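Local coordinates for protein aldehyde dehydrogenase (Burkholderia vietnamiensis, PDB 5KF0) that probably oxidises aldehydes to carboxylic acids with a nicotinamide coenzyme, as in other members of its family, and binds NADPH, at residues A[122-127]-A[175-180]; A[277-282]-A[314-319]; A[283-288]-A[294-299]. All coordinates share one frame; numbering follows the deposited sequence.

Overall arrangement
From the N terminus, contact 1 comes first: it joins the end of helix 103-123 to the end of helix 164-178 and closes a loop that holds strands 129-133, 143-151 and 155-158. Contact 2 opens later, on helix 274-286, and closes on helix 306-319. Between those ends lies contact 3, a much shorter loop in which the end of the same helix meets the residues leading into strand 298-302. Contacts 2 and 3 therefore nest and touch, their centres about 11 Å apart, and together pin one helix of a beta-alpha-beta unit. Contact 1 lies on the opposite side of the chain's centre, its own centre about 41 Å from that of contact 2.

Contact 1 of 3, residues A[122-127]-A[175-180]; sequences EEAVRI and ALAAGC
The methyl of Ala-124 meets that of Ala-177, the CD1 methyl of Ile-127 meets Ala-177 O, and the flat group beside them, the guanidinium of Arg-126, turns its edge to the carbonyl of Glu-122. Its NH1 gives a 2.7 Å hydrogen bond to Glu-122 O, which lies in the guanidinium plane although NH1 itself stands 37° out of the carbonyl plane. This side-chain bond reaches back over a type I beta turn from Glu-123 to Arg-126 at the C-terminal end of helix 103-123, itself closed by Arg-126 N to Glu-123 O. Outside the two segments, the same guanidinium pairs with Glu-122 and Glu-123 of the second subunit, so arginine here serves both turn and subunit interface.

Helix 164-178 ends in a Schellman motif: Cys-180 N bonds to Ala-175 O, Gly-179 N more weakly to Leu-176 O. Gly-179 suits the place because its positive phi (90°) would press a side chain against the preceding carbonyl.

Small residues let the backbones come close, with Ala-124 CA and Ala-177 CA 4.5 Å apart. Ala-124 CB rests on Ala-177 CB at 3.9 Å, and Leu-77 of helix 70-86 packs on both. Ile-127 reaches further: CG1 lies anti to the carbonyl carbon (chi1 -52°), and the extended branch carries CD1 to 3.4 Å from Ala-177 O, while Ile-471 of helix 467-473 packs against the same side chain. That buried carbonyl also accepts from Arg-73 NH1. A water completes the join, donating hydrogen bonds of 2.7 Å to both Ala-124 O and Ala-177 O.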
loop_
_atom_site.group_PDB
_atom_site.type_symbol
_atom_site.label_atom_id
_atom_site.label_comp_id
_atom_site.label_asym_id
_atom_site.label_seq_id
_atom_site.Cartn_x
_atom_site.Cartn_y
_atom_site.Cartn_z
ATOM N N GLU A 122 -9.584 15.183 -1.121
ATOM C CA GLU A 122 -8.589 14.366 -1.810
ATOM C C GLU A 122 -8.822 12.876 -1.584
ATOM O O GLU A 122 -8.758 12.080 -2.531
ATOM C CB GLU A 122 -7.180 14.759 -1.344
ATOM C CG GLU A 122 -6.812 16.208 -1.628
ATOM C CD GLU A 122 -5.552 16.626 -0.880
ATOM O OE1 GLU A 122 -4.964 15.768 -0.185
ATOM O OE2 GLU A 122 -5.155 17.804 -0.979
ATOM N N GLU A 123 -9.080 12.473 -0.334
ATOM C CA GLU A 123 -9.212 11.052 -0.039
ATOM C C GLU A 123 -10.505 10.475 -0.593
ATOM O O GLU A 123 -10.574 9.264 -0.838
ATOM C CB GLU A 123 -9.125 10.797 1.471
ATOM C CG GLU A 123 -7.761 11.146 2.084
ATOM C CD GLU A 123 -6.648 10.193 1.658
ATOM O OE1 GLU A 123 -6.952 9.105 1.117
ATOM O OE2 GLU A 123 -5.465 10.534 1.866
ATOM N N ALA A 124 -11.513 11.317 -0.846
ATOM C CA ALA A 124 -12.802 10.806 -1.304
ATOM C C ALA A 124 -12.697 10.074 -2.637
ATOM O O ALA A 124 -13.533 9.212 -2.932
ATOM C CB ALA A 124 -13.807 11.956 -1.435
ATOM N N VAL A 125 -11.718 10.425 -3.472
ATOM C CA VAL A 125 -11.601 9.819 -4.790
ATOM C C VAL A 125 -10.510 8.760 -4.835
ATOM O O VAL A 125 -10.127 8.326 -5.927
ATOM C CB VAL A 125 -11.384 10.879 -5.883
ATOM C CG1 VAL A 125 -12.631 11.745 -6.035
ATOM C CG2 VAL A 125 -10.160 11.749 -5.567
ATOM N N ARG A 126 -10.000 8.326 -3.680
ATOM C CA ARG A 126 -8.977 7.276 -3.705
ATOM C C ARG A 126 -9.221 6.237 -2.614
ATOM O O ARG A 126 -8.276 5.663 -2.050
ATOM C CB ARG A 126 -7.561 7.865 -3.623
ATOM C CG ARG A 126 -7.398 9.031 -2.681
ATOM C CD ARG A 126 -5.968 9.619 -2.703
ATOM N NE ARG A 126 -5.408 9.981 -4.016
ATOM C CZ ARG A 126 -5.791 11.010 -4.775
ATOM N NH1 ARG A 126 -6.789 11.804 -4.404
ATOM N NH2 ARG A 126 -5.178 11.241 -5.931
ATOM N N ILE A 127 -10.490 5.930 -2.342
ATOM C CA ILE A 127 -10.827 4.833 -1.443
ATOM C C ILE A 127 -10.723 3.539 -2.250
ATOM O O ILE A 127 -11.732 2.988 -2.709
ATOM C CB ILE A 127 -12.225 5.016 -0.818
ATOM C CG1 ILE A 127 -12.328 6.408 -0.188
ATOM C CG2 ILE A 127 -12.470 3.959 0.260
ATOM C CD1 ILE A 127 -13.657 6.702 0.476
ATOM N N ALA A 175 -16.906 11.151 7.008
ATOM C CA ALA A 175 -18.192 10.501 6.792
ATOM C C ALA A 175 -18.711 10.794 5.394
ATOM O O ALA A 175 -19.210 9.892 4.709
ATOM C CB ALA A 175 -19.201 10.959 7.847
ATOM N N LEU A 176 -18.597 12.052 4.949
ATOM C CA LEU A 176 -19.033 12.400 3.595
ATOM C C LEU A 176 -18.168 11.712 2.546
ATOM O O LEU A 176 -18.684 11.199 1.538
ATOM C CB LEU A 176 -18.997 13.919 3.412
ATOM C CG LEU A 176 -19.987 14.690 4.293
ATOM C CD1 LEU A 176 -19.623 16.168 4.330
ATOM C CD2 LEU A 176 -21.406 14.509 3.777
ATOM N N ALA A 177 -16.847 11.675 2.775
ATOM C CA ALA A 177 -15.951 10.986 1.854
ATOM C C ALA A 177 -16.295 9.509 1.760
ATOM O O ALA A 177 -16.243 8.918 0.670
ATOM C CB ALA A 177 -14.497 11.152 2.309
ATOM N N ALA A 178 -16.639 8.894 2.895
ATOM C CA ALA A 178 -16.912 7.460 2.943
ATOM C C ALA A 178 -18.319 7.108 2.492
ATOM O O ALA A 178 -18.572 5.943 2.172
ATOM C CB ALA A 178 -16.710 6.924 4.363
ATOM N N GLY A 179 -19.236 8.071 2.474
ATOM C CA GLY A 179 -20.601 7.803 2.074
ATOM C C GLY A 179 -21.539 7.401 3.189
ATOM O O GLY A 179 -22.518 6.691 2.932
ATOM N N CYS A 180 -21.290 7.863 4.441
ATOM C CA CYS A 180 -22.118 7.528 5.603
ATOM C C CYS A 180 -23.055 8.668 5.942
ATOM O O CYS A 180 -22.589 9.805 6.118
ATOM C CB CYS A 180 -21.255 7.260 6.830
ATOM S SG CYS A 180 -20.255 5.794 6.770
HETATM O O HOH W 1 -15.820 8.324 -1.912
#

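Contact 2 of 3, residues A[277-282]-A[314-319]; sequences VVDRLA and VAKTRS. With MPD ((4S)-2-methyl-2,4-pentanediol), chain I.
Lys-316 and Asp-279 both start with the side chain anti to the backbone N, and Lys-316 then bends at chi2 (72°) before running out straight. The bend folds the aliphatic chain over helix 274-286 and swings NZ round to the carboxylate. Two helices of the alpha/beta fold are joined in this way: their short segments run in broadly the same direction, with axes 9.8 Å apart and crossing at -44°.

Small and branched apolar residues on helix 274-286 suit the surface on which the lysine methylenes pack. Val-278 CG1 lies 3.7 Å from Lys-316 CB, the two side chains lying alongside each other but pointing opposite ways. One helical turn on, Ala-282 CB is 3.6 Å from Lys-316 CG, where a methyl group leaves room for the lysine stem to pass. Val-278 also packs on Leu-309 and Leu-313, earlier on helix 306-319, so the valine belongs to a longer apolar seam.

At the outer end Lys-316 NZ stands 3.3 Å from Asp-279 OD1, a salt bridge whose hydrogen bond is weak. A molecule of (4S)-2-methyl-2,4-pentanediol, probably from the crystallisation liquor, sits beside the pair, and NZ gives its O4 a hydrogen bond of 3.0 Å. The modelled approach of O4 to Asp-279 OD1 is too short to be taken literally. The lysine is thus amphipathic in use: its methylenes pack between the helices, while its ammonium forms a long, weak bond to the carboxylate and, in this crystal, another bond to the diol, so the charge pair probably adds less than the packing.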
loop_
_atom_site.group_PDB
_atom_site.type_symbol
_atom_site.label_atom_id
_atom_site.label_comp_id
_atom_site.label_asym_id
_atom_site.label_seq_id
_atom_site.Cartn_x
_atom_site.Cartn_y
_atom_site.Cartn_z
ATOM N N VAL A 277 12.914 26.191 22.200
ATOM C CA VAL A 277 12.247 25.221 23.069
ATOM C C VAL A 277 11.263 25.925 23.994
ATOM O O VAL A 277 10.096 25.534 24.111
ATOM C CB VAL A 277 13.297 24.421 23.864
ATOM C CG1 VAL A 277 12.621 23.526 24.911
ATOM C CG2 VAL A 277 14.163 23.582 22.884
ATOM N N VAL A 278 11.729 26.984 24.659
ATOM C CA VAL A 278 10.887 27.732 25.588
ATOM C C VAL A 278 9.670 28.308 24.876
ATOM O O VAL A 278 8.556 28.278 25.412
ATOM C CB VAL A 278 11.726 28.821 26.282
ATOM C CG1 VAL A 278 10.831 29.881 26.930
ATOM C CG2 VAL A 278 12.645 28.175 27.310
ATOM N N ASP A 279 9.848 28.814 23.650
ATOM C CA ASP A 279 8.709 29.353 22.910
ATOM C C ASP A 279 7.672 28.270 22.632
ATOM O O ASP A 279 6.467 28.502 22.791
ATOM C CB ASP A 279 9.182 30.002 21.611
ATOM C CG ASP A 279 8.051 30.684 20.861
ATOM O OD1 ASP A 279 7.530 31.701 21.364
ATOM O OD2 ASP A 279 7.686 30.200 19.772
ATOM N N ARG A 280 8.121 27.065 22.260
ATOM C CA ARG A 280 7.176 25.992 21.958
ATOM C C ARG A 280 6.543 25.426 23.227
ATOM O O ARG A 280 5.367 25.040 23.218
ATOM C CB ARG A 280 7.875 24.890 21.157
ATOM C CG ARG A 280 8.388 25.369 19.787
ATOM C CD ARG A 280 7.247 25.985 19.003
ATOM N NE ARG A 280 6.321 24.960 18.528
ATOM C CZ ARG A 280 5.104 25.200 18.053
ATOM N NH1 ARG A 280 4.632 26.446 18.012
ATOM N NH2 ARG A 280 4.355 24.187 17.626
ATOM N N LEU A 281 7.301 25.369 24.330
ATOM C CA LEU A 281 6.713 24.947 25.603
ATOM C C LEU A 281 5.607 25.903 26.038
ATOM O O LEU A 281 4.530 25.470 26.466
ATOM C CB LEU A 281 7.793 24.862 26.686
ATOM C CG LEU A 281 8.841 23.756 26.537
ATOM C CD1 LEU A 281 9.991 23.977 27.517
ATOM C CD2 LEU A 281 8.185 22.386 26.774
ATOM N N ALA A 282 5.854 27.208 25.929
ATOM C CA ALA A 282 4.840 28.188 26.301
ATOM C C ALA A 282 3.624 28.088 25.390
ATOM O O ALA A 282 2.480 28.150 25.858
ATOM C CB ALA A 282 5.441 29.596 26.266
ATOM N N VAL A 314 10.068 31.016 32.870
ATOM C CA VAL A 314 9.382 31.923 33.788
ATOM C C VAL A 314 9.172 33.279 33.123
ATOM O O VAL A 314 8.071 33.847 33.155
ATOM C CB VAL A 314 10.167 32.044 35.109
ATOM C CG1 VAL A 314 9.717 33.261 35.915
ATOM C CG2 VAL A 314 10.008 30.768 35.928
ATOM N N ALA A 315 10.212 33.798 32.464
ATOM C CA ALA A 315 10.082 35.095 31.804
ATOM C C ALA A 315 9.079 35.031 30.660
ATOM O O ALA A 315 8.253 35.940 30.493
ATOM C CB ALA A 315 11.443 35.561 31.292
ATOM N N LYS A 316 9.138 33.967 29.855
ATOM C CA LYS A 316 8.200 33.827 28.748
ATOM C C LYS A 316 6.770 33.713 29.261
ATOM O O LYS A 316 5.864 34.382 28.746
ATOM C CB LYS A 316 8.580 32.612 27.896
ATOM C CG LYS A 316 7.680 32.382 26.685
ATOM C CD LYS A 316 7.932 33.436 25.622
ATOM C CE LYS A 316 7.033 33.249 24.416
ATOM N NZ LYS A 316 7.354 34.263 23.372
ATOM N N THR A 317 6.559 32.903 30.304
ATOM C CA THR A 317 5.214 32.707 30.849
ATOM C C THR A 317 4.646 34.014 31.386
ATOM O O THR A 317 3.469 34.329 31.170
ATOM C CB THR A 317 5.247 31.641 31.948
ATOM O OG1 THR A 317 5.683 30.396 31.390
ATOM C CG2 THR A 317 3.864 31.446 32.583
ATOM N N ARG A 318 5.470 34.790 32.083
ATOM C CA ARG A 318 5.016 36.077 32.600
ATOM C C ARG A 318 4.671 37.048 31.479
ATOM O O ARG A 318 3.861 37.965 31.680
ATOM C CB ARG A 318 6.084 36.672 33.516
ATOM C CG ARG A 318 6.194 35.952 34.841
ATOM C CD ARG A 318 7.336 36.487 35.684
ATOM N NE ARG A 318 7.247 35.979 37.049
ATOM C CZ ARG A 318 8.261 35.955 37.906
ATOM N NH1 ARG A 318 9.460 36.407 37.542
ATOM N NH2 ARG A 318 8.077 35.470 39.127
ATOM N N SER A 319 5.264 36.870 30.297
ATOM C CA SER A 319 5.043 37.809 29.204
ATOM C C SER A 319 3.721 37.594 28.479
ATOM O O SER A 319 3.317 38.464 27.695
ATOM C CB SER A 319 6.187 37.730 28.192
ATOM O OG SER A 319 6.091 36.558 27.397
HETATM C C1 MPD I . 2.322 33.582 20.016
HETATM C C2 MPD I . 2.884 34.420 21.158
HETATM O O2 MPD I . 1.830 35.295 21.636
HETATM C CM MPD I . 4.034 35.297 20.675
HETATM C C3 MPD I . 3.316 33.526 22.316
HETATM C C4 MPD I . 4.140 32.328 21.854
HETATM O O4 MPD I . 5.464 32.729 21.588
HETATM C C5 MPD I . 4.155 31.258 22.935
#

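Contact 3 of 3, residues A[283-288]-A[294-299]; sequences FGAYYQ and IGVQRI
Gly-284, near the end of helix 274-286, gives its carbonyl O to Val-296 N in a 2.9 Å hydrogen bond. The donor stands 70° out of the carbonyl plane, and Gly-295 CA adds a CA-H...O contact to the same oxygen. Glycine fits because Val-296 CG2, set anti to its carbonyl carbon and beside its backbone N (chi1 170°), comes to 3.9 Å from Gly-284 CA, in the place a side chain would need.

Ala-285 follows, its CA making a CA-H...O contact of 3.3 Å with Val-296 O. Its CB lies 4.2 Å from Val-296 CB, and a water sits between Ala-285 O and Val-296 O. The same methyl group lies over the centre of the Tyr-286 ring, 3.6 Å above its plane. Tyr-286 starts out away from segment 294-299, and its OH bonds to Thr-372 O.

At Tyr-287 the chain leaves helical geometry, and Gln-288 sends its amide to Lys-101 and Asn-162 O.

This is the helix-to-strand return of a beta-alpha-beta unit, made of strand 263-266, helix 274-286 and strand 298-302. The join combines one N-H...O bond and two CA-H...O contacts with the packing of Val-296 on Gly-284 and Ala-285, where a missing side chain and a lone methyl let the backbones approach.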
loop_
_atom_site.group_PDB
_atom_site.type_symbol
_atom_site.label_atom_id
_atom_site.label_comp_id
_atom_site.label_asym_id
_atom_site.label_seq_id
_atom_site.Cartn_x
_atom_site.Cartn_y
_atom_site.Cartn_z
ATOM N N PHE A 283 3.847 27.913 24.086
ATOM C CA PHE A 283 2.734 27.688 23.176
ATOM C C PHE A 283 1.931 26.461 23.592
ATOM O O PHE A 283 0.707 26.522 23.734
ATOM C CB PHE A 283 3.239 27.517 21.743
ATOM C CG PHE A 283 2.175 27.068 20.793
ATOM C CD1 PHE A 283 2.096 25.744 20.389
ATOM C CD2 PHE A 283 1.234 27.968 20.326
ATOM C CE1 PHE A 283 1.098 25.330 19.531
ATOM C CE2 PHE A 283 0.240 27.557 19.461
ATOM C CZ PHE A 283 0.173 26.235 19.070
ATOM N N GLY A 284 2.615 25.336 23.816
ATOM C CA GLY A 284 1.902 24.101 24.098
ATOM C C GLY A 284 1.170 24.129 25.426
ATOM O O GLY A 284 0.068 23.586 25.550
ATOM N N ALA A 285 1.767 24.765 26.437
ATOM C CA ALA A 285 1.149 24.806 27.755
ATOM C C ALA A 285 -0.020 25.779 27.819
ATOM O O ALA A 285 -0.999 25.524 28.533
ATOM C CB ALA A 285 2.192 25.195 28.803
ATOM N N TYR A 286 0.052 26.888 27.091
ATOM C CA TYR A 286 -0.871 27.983 27.334
ATOM C C TYR A 286 -1.728 28.364 26.138
ATOM O O TYR A 286 -2.639 29.185 26.307
ATOM C CB TYR A 286 -0.098 29.212 27.853
ATOM C CG TYR A 286 0.750 28.850 29.059
ATOM C CD1 TYR A 286 0.166 28.298 30.205
ATOM C CD2 TYR A 286 2.134 29.001 29.035
ATOM C CE1 TYR A 286 0.945 27.924 31.308
ATOM C CE2 TYR A 286 2.914 28.644 30.138
ATOM C CZ TYR A 286 2.314 28.109 31.266
ATOM O OH TYR A 286 3.101 27.750 32.341
ATOM N N TYR A 287 -1.507 27.766 24.954
ATOM C CA TYR A 287 -2.407 27.977 23.821
ATOM C C TYR A 287 -3.833 27.654 24.233
ATOM O O TYR A 287 -4.093 26.616 24.847
ATOM C CB TYR A 287 -1.992 27.100 22.627
ATOM C CG TYR A 287 -3.044 26.944 21.534
ATOM C CD1 TYR A 287 -3.970 25.904 21.571
ATOM C CD2 TYR A 287 -3.099 27.823 20.467
ATOM C CE1 TYR A 287 -4.930 25.761 20.580
ATOM C CE2 TYR A 287 -4.057 27.683 19.463
ATOM C CZ TYR A 287 -4.968 26.654 19.526
ATOM O OH TYR A 287 -5.922 26.513 18.527
ATOM N N GLN A 288 -4.755 28.556 23.887
ATOM C CA GLN A 288 -6.160 28.446 24.288
ATOM C C GLN A 288 -6.286 28.178 25.787
ATOM O O GLN A 288 -7.151 27.420 26.241
ATOM C CB GLN A 288 -6.898 27.385 23.469
ATOM C CG GLN A 288 -8.407 27.573 23.544
ATOM C CD GLN A 288 -9.169 26.687 22.588
ATOM O OE1 GLN A 288 -8.603 26.170 21.616
ATOM N NE2 GLN A 288 -10.465 26.505 22.855
ATOM N N ILE A 294 -4.026 17.941 23.862
ATOM C CA ILE A 294 -2.594 17.659 23.843
ATOM C C ILE A 294 -1.815 18.859 24.353
ATOM O O ILE A 294 -0.637 19.030 24.017
ATOM C CB ILE A 294 -2.107 17.232 22.445
ATOM C CG1 ILE A 294 -2.706 18.123 21.345
ATOM C CG2 ILE A 294 -2.409 15.736 22.210
ATOM C CD1 ILE A 294 -2.229 17.748 19.931
ATOM N N GLY A 295 -2.454 19.676 25.189
ATOM C CA GLY A 295 -1.734 20.758 25.839
ATOM C C GLY A 295 -0.606 20.222 26.708
ATOM O O GLY A 295 -0.704 19.143 27.302
ATOM N N VAL A 296 0.493 20.970 26.749
ATOM C CA VAL A 296 1.621 20.582 27.593
ATOM C C VAL A 296 1.256 20.811 29.051
ATOM O O VAL A 296 1.034 21.948 29.481
ATOM C CB VAL A 296 2.883 21.359 27.209
ATOM C CG1 VAL A 296 4.004 21.132 28.250
ATOM C CG2 VAL A 296 3.339 20.955 25.793
ATOM N N GLN A 297 1.236 19.730 29.830
ATOM C CA GLN A 297 0.978 19.807 31.260
ATOM C C GLN A 297 2.211 19.532 32.102
ATOM O O GLN A 297 2.338 20.093 33.189
ATOM C CB GLN A 297 -0.135 18.823 31.649
ATOM C CG GLN A 297 -0.645 18.953 33.099
ATOM C CD GLN A 297 -1.872 18.077 33.336
ATOM O OE1 GLN A 297 -2.716 17.922 32.451
ATOM N NE2 GLN A 297 -1.982 17.518 34.533
ATOM N N ARG A 298 3.132 18.699 31.614
ATOM C CA ARG A 298 4.310 18.292 32.367
ATOM C C ARG A 298 5.535 18.539 31.504
ATOM O O ARG A 298 5.544 18.191 30.321
ATOM C CB ARG A 298 4.231 16.811 32.762
ATOM C CG ARG A 298 3.008 16.465 33.607
ATOM C CD ARG A 298 2.980 14.975 33.961
ATOM N NE ARG A 298 2.628 14.147 32.804
ATOM C CZ ARG A 298 3.114 12.935 32.566
ATOM N NH1 ARG A 298 4.016 12.390 33.391
ATOM N NH2 ARG A 298 2.716 12.276 31.477
ATOM N N ILE A 299 6.562 19.143 32.094
ATOM C CA ILE A 299 7.774 19.506 31.372
ATOM C C ILE A 299 8.955 18.897 32.117
ATOM O O ILE A 299 9.242 19.290 33.253
ATOM C CB ILE A 299 7.930 21.029 31.255
ATOM C CG1 ILE A 299 6.723 21.643 30.524
ATOM C CG2 ILE A 299 9.233 21.370 30.544
ATOM C CD1 ILE A 299 6.693 23.171 30.618
HETATM O O HOH W 2 -1.318 23.286 30.277
#